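Local coordinates for jacalin-type lectin domain-containing protein (Musa acuminata, PDB 7KMU) that probably binds mannose-containing glycans as a mannose-specific, jacalin-related lectin of banana, at residues Ile114-Glu118 / Gly119-Gly123. Residues are numbered along the deposited sequence; the frame is centred on the assembly and turned at random.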
loop_
_atom_site.group_PDB
_atom_site.type_symbol
_atom_site.label_atom_id
_atom_site.label_comp_id
_atom_site.label_asym_id
_atom_site.label_seq_id
_atom_site.Cartn_x
_atom_site.Cartn_y
_atom_site.Cartn_z
ATOM N N ILE B 114 -2.514 -4.052 -0.663
ATOM C CA ILE B 114 -3.072 -2.702 -0.609
ATOM C C ILE B 114 -4.545 -2.794 -0.252
ATOM O O ILE B 114 -5.391 -2.754 -1.143
ATOM C CB ILE B 114 -2.844 -1.900 -1.924
ATOM C CG1 ILE B 114 -1.381 -1.902 -2.331
ATOM C CG2 ILE B 114 -3.374 -0.448 -1.813
ATOM C CD1 ILE B 114 -0.856 -3.246 -3.042
ATOM N N PRO B 115 -4.871 -2.940 1.039
ATOM C CA PRO B 115 -6.290 -2.982 1.430
ATOM C C PRO B 115 -6.843 -1.560 1.517
ATOM O O PRO B 115 -6.387 -0.772 2.347
ATOM C CB PRO B 115 -6.271 -3.680 2.794
ATOM C CG PRO B 115 -4.865 -3.602 3.285
ATOM C CD PRO B 115 -3.973 -3.059 2.205
ATOM N N VAL B 116 -7.779 -1.197 0.646
ATOM C CA VAL B 116 -8.320 0.159 0.677
ATOM C C VAL B 116 -9.511 0.175 1.641
ATOM O O VAL B 116 -10.591 -0.331 1.309
ATOM C CB VAL B 116 -8.673 0.723 -0.732
ATOM C CG1 VAL B 116 -9.078 2.187 -0.641
ATOM C CG2 VAL B 116 -7.498 0.563 -1.704
ATOM N N ALA B 117 -9.284 0.691 2.866
ATOM C CA ALA B 117 -10.328 0.774 3.893
ATOM C C ALA B 117 -11.378 1.816 3.529
ATOM O O ALA B 117 -12.556 1.648 3.854
ATOM C CB ALA B 117 -9.707 1.102 5.240
ATOM N N GLU B 118 -10.953 2.902 2.881
ATOM C CA GLU B 118 -11.842 3.975 2.435
ATOM C C GLU B 118 -11.305 4.488 1.113
ATOM O O GLU B 118 -10.140 4.893 1.029
ATOM C CB GLU B 118 -11.905 5.110 3.473
ATOM C CG GLU B 118 -13.076 6.055 3.258
ATOM C CD GLU B 118 -13.340 7.029 4.393
ATOM O OE1 GLU B 118 -13.646 8.207 4.103
ATOM O OE2 GLU B 118 -13.254 6.613 5.570
ATOM N N GLY B 119 -12.143 4.426 0.087
ATOM C CA GLY B 119 -11.775 4.829 -1.258
ATOM C C GLY B 119 -11.765 3.655 -2.215
ATOM O O GLY B 119 -12.278 2.575 -1.893
ATOM N N LYS B 120 -11.162 3.856 -3.401
ATOM C CA LYS B 120 -11.086 2.834 -4.441
ATOM C C LYS B 120 -9.816 2.907 -5.273
ATOM O O LYS B 120 -9.172 3.957 -5.351
ATOM C CB LYS B 120 -12.319 2.911 -5.369
ATOM C CG LYS B 120 -12.430 4.213 -6.168
ATOM C CD LYS B 120 -13.633 4.198 -7.129
ATOM C CE LYS B 120 -13.788 5.561 -7.768
ATOM N NZ LYS B 120 -14.993 5.641 -8.635
ATOM N N ILE B 121 -9.482 1.790 -5.916
ATOM C CA ILE B 121 -8.401 1.736 -6.882
ATOM C C ILE B 121 -9.024 2.184 -8.210
ATOM O O ILE B 121 -10.031 1.609 -8.662
ATOM C CB ILE B 121 -7.786 0.321 -6.929
ATOM C CG1 ILE B 121 -6.859 0.143 -5.717
ATOM C CG2 ILE B 121 -7.026 0.060 -8.267
ATOM C CD1 ILE B 121 -6.444 -1.290 -5.378
ATOM N N ALA B 122 -8.413 3.194 -8.845
ATOM C CA ALA B 122 -8.971 3.801 -10.045
ATOM C C ALA B 122 -8.090 3.749 -11.275
ATOM O O ALA B 122 -8.401 4.383 -12.285
ATOM C CB ALA B 122 -9.327 5.250 -9.740
ATOM N N GLY B 123 -7.010 2.993 -11.214
ATOM C CA GLY B 123 -6.091 2.913 -12.338
ATOM C C GLY B 123 -4.806 2.240 -11.933
ATOM O O GLY B 123 -4.603 1.926 -10.756
HETATM O O HOH W 1 -12.727 0.649 -0.043
#
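The methyl CG1 of V116 sits over the face of the peptide that joins G119 to K120, with CG1 3.4 Å from the carbonyl carbon C of G119 and nearly straight above it. That placement follows from chi1 of V116: at -174° CG1 lies anti to the backbone N, beside its own carbonyl carbon, and reaches across the bend, while CG2 is directed toward I121. There CG2 of V116 meets CG1 of I121 at 4.1 Å, the two side chains crossing at a slant. I121 turns its CG1 back toward the bend with chi1 -78°, and both residues also pack on L139 of strand 132-140, so the pair belongs to the hydrophobic interior.

Between them the chain turns a corner at A117, passing from strand 110-116 to strand 118-128, which belong to different sheets of the jacalin-type beta-prism. The polar edge of the turn is closed by one water, which donates to O of V116 and to O of G119, each at 2.7 Å. G119 takes a positive phi of 114°, a backbone shape in which a CB would collide with O of E118.

The E118 side chain starts beside G119, then runs extended away from the bend, and OE1 accepts hydrogen bonds from the backbone N of G3 and of A4 of the second subunit, where E118 also joins an antiparallel ladder that carries the sheet across the interface.

The corner is thus held on one side by methyl-to-peptide and aliphatic packing and bridged by a water that satisfies two carbonyls. Two N-H groups on the single oxygen OE1 would be expected to favour the charged carboxylate; these bonds and the strand pairing tie the outer side of the turn to the second subunit.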